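Local structure of pyridoxal phosphate homeostasis protein (Bifidobacterium adolescentis ATCC 15703, 3CPG) at residues V131-D136 against V155-T160; E166-E169 against S174-G177; A206-H209 against V213-R216. The protein probably binds pyridoxal 5'-phosphate and takes part in its homeostasis, as a TIM-barrel member of the YggS/PROSC family. All coordinates share one frame; numbering follows the deposited sequence.

Contact 1: V131-D136 against V155-T160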
loop_
_atom_site.group_PDB
_atom_site.type_symbol
_atom_site.label_atom_id
_atom_site.label_comp_id
_atom_site.label_asym_id
_atom_site.label_seq_id
_atom_site.Cartn_x
_atom_site.Cartn_y
_atom_site.Cartn_z
ATOM N N VAL A 131 -13.381 -7.274 -1.877
ATOM C CA VAL A 131 -12.077 -7.212 -1.230
ATOM C C VAL A 131 -12.064 -7.298 0.294
ATOM O O VAL A 131 -11.041 -7.649 0.878
ATOM C CB VAL A 131 -11.295 -5.944 -1.671
ATOM C CG1 VAL A 131 -11.190 -5.907 -3.192
ATOM C CG2 VAL A 131 -11.972 -4.685 -1.149
ATOM N N LEU A 132 -13.184 -7.002 0.945
ATOM C CA LEU A 132 -13.221 -7.062 2.404
ATOM C C LEU A 132 -12.859 -8.430 2.997
ATOM O O LEU A 132 -12.325 -8.509 4.100
ATOM C CB LEU A 132 -14.590 -6.621 2.923
ATOM C CG LEU A 132 -14.890 -5.132 2.751
ATOM C CD1 LEU A 132 -16.255 -4.816 3.339
ATOM C CD2 LEU A 132 -13.812 -4.305 3.447
ATOM N N PRO A 133 -13.163 -9.527 2.284
ATOM C CA PRO A 133 -12.819 -10.839 2.841
ATOM C C PRO A 133 -11.334 -11.175 2.709
ATOM O O PRO A 133 -10.868 -12.172 3.261
ATOM C CB PRO A 133 -13.673 -11.805 2.016
ATOM C CG PRO A 133 -14.820 -10.966 1.563
ATOM C CD PRO A 133 -14.144 -9.671 1.195
ATOM N N VAL A 134 -10.594 -10.337 1.988
ATOM C CA VAL A 134 -9.180 -10.599 1.745
ATOM C C VAL A 134 -8.168 -9.550 2.209
ATOM O O VAL A 134 -7.258 -9.856 2.979
ATOM C CB VAL A 134 -8.945 -10.846 0.234
ATOM C CG1 VAL A 134 -7.467 -11.067 -0.043
ATOM C CG2 VAL A 134 -9.761 -12.043 -0.224
ATOM N N VAL A 135 -8.322 -8.319 1.735
ATOM C CA VAL A 135 -7.378 -7.258 2.078
ATOM C C VAL A 135 -7.560 -6.679 3.480
ATOM O O VAL A 135 -8.687 -6.458 3.930
ATOM C CB VAL A 135 -7.454 -6.101 1.052
ATOM C CG1 VAL A 135 -7.332 -6.653 -0.362
ATOM C CG2 VAL A 135 -8.751 -5.334 1.215
ATOM N N ASP A 136 -6.449 -6.443 4.172
ATOM C CA ASP A 136 -6.525 -5.869 5.510
ATOM C C ASP A 136 -6.434 -4.354 5.477
ATOM O O ASP A 136 -6.761 -3.690 6.456
ATOM C CB ASP A 136 -5.439 -6.428 6.436
ATOM C CG ASP A 136 -4.178 -6.825 5.703
ATOM O OD1 ASP A 136 -3.757 -6.113 4.769
ATOM O OD2 ASP A 136 -3.599 -7.860 6.085
ATOM N N VAL A 155 -19.019 -2.688 8.805
ATOM C CA VAL A 155 -19.863 -2.821 9.989
ATOM C C VAL A 155 -20.840 -3.979 9.812
ATOM O O VAL A 155 -21.006 -4.804 10.708
ATOM C CB VAL A 155 -20.656 -1.520 10.263
ATOM C CG1 VAL A 155 -21.702 -1.758 11.356
ATOM C CG2 VAL A 155 -19.701 -0.414 10.693
ATOM N N ALA A 156 -21.476 -4.041 8.647
ATOM C CA ALA A 156 -22.437 -5.099 8.360
ATOM C C ALA A 156 -21.770 -6.471 8.392
ATOM O O ALA A 156 -22.388 -7.455 8.792
ATOM C CB ALA A 156 -23.088 -4.860 6.994
ATOM N N ARG A 157 -20.507 -6.529 7.978
ATOM C CA ARG A 157 -19.768 -7.786 7.957
ATOM C C ARG A 157 -19.236 -8.146 9.342
ATOM O O ARG A 157 -18.838 -9.283 9.584
ATOM C CB ARG A 157 -18.606 -7.699 6.962
ATOM C CG ARG A 157 -17.929 -9.027 6.679
ATOM C CD ARG A 157 -16.827 -8.886 5.633
ATOM N NE ARG A 157 -16.168 -10.162 5.367
ATOM C CZ ARG A 157 -16.741 -11.190 4.746
ATOM N NH1 ARG A 157 -17.990 -11.102 4.310
ATOM N NH2 ARG A 157 -16.066 -12.318 4.582
ATOM N N GLY A 158 -19.230 -7.166 10.242
ATOM C CA GLY A 158 -18.755 -7.386 11.598
ATOM C C GLY A 158 -17.248 -7.308 11.750
ATOM O O GLY A 158 -16.683 -7.880 12.683
ATOM N N ILE A 159 -16.593 -6.587 10.845
ATOM C CA ILE A 159 -15.142 -6.458 10.889
ATOM C C ILE A 159 -14.675 -5.009 10.814
ATOM O O ILE A 159 -15.474 -4.087 10.670
ATOM C CB ILE A 159 -14.484 -7.197 9.706
ATOM C CG1 ILE A 159 -14.900 -6.525 8.390
ATOM C CG2 ILE A 159 -14.884 -8.665 9.718
ATOM C CD1 ILE A 159 -14.122 -6.993 7.168
ATOM N N THR A 160 -13.362 -4.831 10.918
ATOM C CA THR A 160 -12.736 -3.520 10.807
ATOM C C THR A 160 -11.666 -3.672 9.735
ATOM O O THR A 160 -10.875 -4.613 9.776
ATOM C CB THR A 160 -12.038 -3.079 12.112
ATOM O OG1 THR A 160 -13.014 -2.886 13.142
ATOM C CG2 THR A 160 -11.282 -1.767 11.887
HETATM O O HOH W 1 -13.573 -10.068 6.285
#
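Leu132 and Arg157 have the nearest CA atoms across the contact, 8.6 Å apart, and no hydrogen bond runs directly from one segment to the other, so side chains and one water span the gap. Arg157 does most of the spanning. Its CG stands anti to the backbone N (chi1 -170°) and the chain stays extended as far as NE, which carries the guanidinium from the end of helix 144-157 across to Pro133. The proline side chain is set roughly perpendicular to the arginine chain, and Pro133 CG lies over one face of the guanidinium, displaced toward its rim, 3.5 Å from Arg157 NH2. Pro133 CB meets the same nitrogen, so the proline ring covers the outer part of the planar group. Nearer the backbone, Arg157 CD rests against Leu132 CB at 4.2 Å. Water 1 lies at the guanidinium edge, in its plane: it accepts from Arg157 NE at 2.8 Å and donates to Leu132 O at 3.0 Å. That relay joins the charged group to a loop carbonyl it does not bond directly. Ile159 closes the contact with its CD1, 3.9 Å from Leu132 O and 4.3 Å from Leu132 CB. Between Arg157 and Ile159 the chain turns at Gly158, whose positive phi of 82° and two bonds back into the last turn define a Schellman motif. Helix 144-157 thus ends in a Schellman turn leading into strand 161-166, packed beside the loop from helix 128-131 to strand 137-141: two neighbouring helix-to-strand connections of the parallel beta/alpha barrel.

Contact 2: E166-E169 against S174-G177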
loop_
_atom_site.group_PDB
_atom_site.type_symbol
_atom_site.label_atom_id
_atom_site.label_comp_id
_atom_site.label_asym_id
_atom_site.label_seq_id
_atom_site.Cartn_x
_atom_site.Cartn_y
_atom_site.Cartn_z
ATOM N N GLU A 166 -5.922 8.502 0.511
ATOM C CA GLU A 166 -5.160 8.757 -0.703
ATOM C C GLU A 166 -5.279 10.231 -1.045
ATOM O O GLU A 166 -6.383 10.731 -1.252
ATOM C CB GLU A 166 -5.727 7.917 -1.846
ATOM C CG GLU A 166 -4.995 8.050 -3.163
ATOM C CD GLU A 166 -5.720 7.323 -4.277
ATOM O OE1 GLU A 166 -6.814 7.776 -4.671
ATOM O OE2 GLU A 166 -5.203 6.294 -4.746
ATOM N N VAL A 167 -4.143 10.915 -1.114
ATOM C CA VAL A 167 -4.132 12.337 -1.417
ATOM C C VAL A 167 -3.504 12.604 -2.778
ATOM O O VAL A 167 -2.516 11.973 -3.151
ATOM C CB VAL A 167 -3.337 13.125 -0.349
ATOM C CG1 VAL A 167 -3.401 14.618 -0.646
ATOM C CG2 VAL A 167 -3.893 12.833 1.033
ATOM N N ASN A 168 -4.086 13.546 -3.512
ATOM C CA ASN A 168 -3.579 13.911 -4.829
ATOM C C ASN A 168 -2.458 14.926 -4.632
ATOM O O ASN A 168 -2.710 16.064 -4.241
ATOM C CB ASN A 168 -4.701 14.530 -5.668
ATOM C CG ASN A 168 -4.237 14.954 -7.055
ATOM O OD1 ASN A 168 -3.055 14.871 -7.387
ATOM N ND2 ASN A 168 -5.177 15.419 -7.869
ATOM N N GLU A 169 -1.223 14.504 -4.891
ATOM C CA GLU A 169 -0.059 15.378 -4.745
ATOM C C GLU A 169 0.568 15.661 -6.110
ATOM O O GLU A 169 1.712 16.113 -6.195
ATOM C CB GLU A 169 0.990 14.713 -3.844
ATOM C CG GLU A 169 0.485 14.343 -2.454
ATOM C CD GLU A 169 0.404 15.538 -1.518
ATOM O OE1 GLU A 169 0.552 16.683 -1.998
ATOM O OE2 GLU A 169 0.189 15.330 -0.302
ATOM N N SER A 174 -7.088 16.513 -12.181
ATOM C CA SER A 174 -7.641 15.335 -12.843
ATOM C C SER A 174 -7.177 13.992 -12.273
ATOM O O SER A 174 -7.812 12.964 -12.507
ATOM C CB SER A 174 -7.323 15.383 -14.340
ATOM O OG SER A 174 -5.926 15.303 -14.569
ATOM N N LYS A 175 -6.079 13.994 -11.525
ATOM C CA LYS A 175 -5.548 12.758 -10.957
ATOM C C LYS A 175 -6.372 12.251 -9.770
ATOM O O LYS A 175 -7.216 12.970 -9.239
ATOM C CB LYS A 175 -4.092 12.969 -10.530
ATOM C CG LYS A 175 -3.190 13.516 -11.632
ATOM C CD LYS A 175 -3.118 12.585 -12.833
ATOM C CE LYS A 175 -2.191 13.147 -13.907
ATOM N NZ LYS A 175 -2.143 12.293 -15.128
ATOM N N SER A 176 -6.125 11.005 -9.367
ATOM C CA SER A 176 -6.832 10.397 -8.241
ATOM C C SER A 176 -6.347 10.986 -6.923
ATOM O O SER A 176 -5.306 11.641 -6.876
ATOM C CB SER A 176 -6.609 8.881 -8.226
ATOM O OG SER A 176 -7.162 8.269 -9.378
ATOM N N GLY A 177 -7.102 10.746 -5.853
ATOM C CA GLY A 177 -6.717 11.263 -4.551
ATOM C C GLY A 177 -7.526 12.485 -4.160
ATOM O O GLY A 177 -8.071 13.172 -5.025
HETATM O O HOH W 2 -8.019 15.521 -6.686
#
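Asn168 and Gly177 bring their CA atoms to 4.1 Å where the loop after strand 161-166 doubles back on itself, a strand-to-helix connection of the TIM barrel. No direct hydrogen bond links the two segments. The side chain of Asn168, with CG anti to the backbone N (chi1 179°), runs out along 174-177. Its CB comes first, 3.2 Å from Ser176 O; CG follows, still near that oxygen and 4.0 Å from Lys175 CB. At the tip, OD1 and ND2 both approach Lys175 CB, but their hydrogen bonds lie elsewhere: OD1 pairs with Ser170 OG and ND2 with Glu172 O, so the intervening loop bonds to both ends of the amide. ND2 also donates to water 2 at 3.1 Å. Cutting the residue back to an alanine is likely to leave Ser170 OG and Glu172 O without their amide partners, and water 2 without its donor, so that the loop between the segments is less firmly held. Gly177 fits close to Asn168 because it has no side chain: a CB would clash with Asn168 N and Val167 C, and its phi of 103° would also press that atom against the carbonyl O of Ser176. Glu166 OE1 lies 3.2 Å from Gly177 N at a poor angle for a hydrogen bond; OE1 is hydrogen-bonded instead to Gln122 NE2. Across the fold-back, water 2 completes a bridge by donating to Gly177 O at 2.9 Å.

Contact 3: A206-H209 against V213-R216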
loop_
_atom_site.group_PDB
_atom_site.type_symbol
_atom_site.label_atom_id
_atom_site.label_comp_id
_atom_site.label_asym_id
_atom_site.label_seq_id
_atom_site.Cartn_x
_atom_site.Cartn_y
_atom_site.Cartn_z
ATOM N N ALA A 206 3.742 12.474 -8.395
ATOM C CA ALA A 206 3.687 13.169 -9.675
ATOM C C ALA A 206 4.557 12.440 -10.696
ATOM O O ALA A 206 5.739 12.193 -10.449
ATOM C CB ALA A 206 4.169 14.607 -9.510
ATOM N N HIS A 207 3.969 12.085 -11.834
ATOM C CA HIS A 207 4.711 11.400 -12.886
ATOM C C HIS A 207 5.411 12.460 -13.728
ATOM O O HIS A 207 5.041 12.707 -14.877
ATOM C CB HIS A 207 3.769 10.585 -13.772
ATOM C CG HIS A 207 2.925 9.606 -13.018
ATOM N ND1 HIS A 207 3.459 8.672 -12.158
ATOM C CD2 HIS A 207 1.587 9.407 -13.007
ATOM C CE1 HIS A 207 2.485 7.937 -11.650
ATOM N NE2 HIS A 207 1.339 8.362 -12.150
ATOM N N VAL A 208 6.419 13.089 -13.137
ATOM C CA VAL A 208 7.181 14.129 -13.807
ATOM C C VAL A 208 8.662 13.878 -13.552
ATOM O O VAL A 208 9.014 13.031 -12.733
ATOM C CB VAL A 208 6.806 15.520 -13.258
ATOM C CG1 VAL A 208 5.332 15.802 -13.518
ATOM C CG2 VAL A 208 7.090 15.579 -11.764
ATOM N N HIS A 209 9.527 14.601 -14.254
ATOM C CA HIS A 209 10.965 14.436 -14.068
ATOM C C HIS A 209 11.548 15.553 -13.210
ATOM O O HIS A 209 12.761 15.633 -13.019
ATOM C CB HIS A 209 11.677 14.388 -15.423
ATOM C CG HIS A 209 11.376 13.155 -16.217
ATOM N ND1 HIS A 209 10.119 12.875 -16.708
ATOM C CD2 HIS A 209 12.164 12.118 -16.588
ATOM C CE1 HIS A 209 10.144 11.717 -17.344
ATOM N NE2 HIS A 209 11.375 11.237 -17.287
ATOM N N VAL A 213 9.218 19.050 -7.728
ATOM C CA VAL A 213 7.778 18.812 -7.709
ATOM C C VAL A 213 7.490 17.514 -6.953
ATOM O O VAL A 213 6.562 17.433 -6.150
ATOM C CB VAL A 213 7.219 18.686 -9.142
ATOM C CG1 VAL A 213 5.747 18.285 -9.101
ATOM C CG2 VAL A 213 7.384 20.010 -9.876
ATOM N N ILE A 214 8.300 16.499 -7.226
ATOM C CA ILE A 214 8.148 15.205 -6.581
ATOM C C ILE A 214 8.360 15.340 -5.072
ATOM O O ILE A 214 7.543 14.874 -4.271
ATOM C CB ILE A 214 9.159 14.199 -7.171
ATOM C CG1 ILE A 214 8.816 13.950 -8.644
ATOM C CG2 ILE A 214 9.159 12.910 -6.361
ATOM C CD1 ILE A 214 9.778 13.039 -9.370
ATOM N N ARG A 215 9.454 15.990 -4.690
ATOM C CA ARG A 215 9.767 16.180 -3.278
ATOM C C ARG A 215 8.692 16.989 -2.558
ATOM O O ARG A 215 8.316 16.661 -1.435
ATOM C CB ARG A 215 11.128 16.871 -3.121
ATOM C CG ARG A 215 12.306 16.039 -3.621
ATOM C CD ARG A 215 13.629 16.797 -3.498
ATOM N NE ARG A 215 14.047 16.984 -2.111
ATOM C CZ ARG A 215 14.395 15.993 -1.294
ATOM N NH1 ARG A 215 14.373 14.740 -1.723
ATOM N NH2 ARG A 215 14.766 16.252 -0.049
ATOM N N ARG A 216 8.186 18.033 -3.209
ATOM C CA ARG A 216 7.165 18.873 -2.593
ATOM C C ARG A 216 5.920 18.076 -2.217
ATOM O O ARG A 216 5.339 18.284 -1.148
ATOM C CB ARG A 216 6.786 20.030 -3.526
ATOM C CG ARG A 216 5.779 21.005 -2.912
ATOM C CD ARG A 216 5.568 22.220 -3.799
ATOM N NE ARG A 216 6.822 22.922 -4.060
ATOM C CZ ARG A 216 7.418 22.971 -5.247
ATOM N NH1 ARG A 216 6.872 22.363 -6.288
ATOM N NH2 ARG A 216 8.565 23.621 -5.390
#
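Ala206, in the loop between strand 196-202 and helix 211-231, turns its CB toward Val213 on the helix, and its CA lies 5.8 Å from that of Ile214, the nearest CA pair. No hydrogen bond crosses, so the evidence for association is apolar: Ala206 CB touches Val213 CG1 at 4.0 Å, while Ala206 O lies the same distance from Ile214 CG1. His207 follows as the centre of an inverse gamma turn, closed by a weak bond from Val208 N to Ala206 O. The turn directs the histidine CB away from the helix, and Val208 then points back toward it. CG2 is the branch of Val208 that makes contact: chi1 of -62° sets CG1 beside the backbone N, opposite the carbonyl carbon, which leaves CG2 flanked by both and in reach of both helical side chains. It meets Val213 CG1 at 4.0 Å, where the two valines meet nearly at right angles, and Ile214 CG1 at 3.9 Å, where the two side chains lie alongside, running in opposite senses. The end of Ile214 extends farther along the loop, its CD1 coming to 3.4 Å from Val208 O. At His209 the CB again points away. Just beyond, Asp210 OD1 accepts a weak hydrogen bond from Val213 N. The contact therefore folds the loop after strand 196-202 against the first turn of helix 211-231, while Ile214 also touches Leu252 of helix 250-255 and Arg215 forms a salt bridge with Glu256.

How the contacts relate
The contacts follow in numerical order along the chain, all within one TIM barrel. Contact 1 lies at the N-terminal end of the barrel strands, before strands 137-141 and 161-166. Contacts 2 and 3 lie at the C-terminal end, after the parallel-paired strands 161-166 and 196-202, where fold-type III PLP enzymes and their relatives hold the cofactor. The centres of contacts 1 and 2 are 25 Å apart, those of contacts 2 and 3 only 13 Å; contacts 1 and 3, 34 Å between centres, lie on opposite sides of the chain's centre. The side chain of Glu166 in contact 2 is about 12 Å from that of Lys57, the predicted cofactor attachment site, not occupied in this structure.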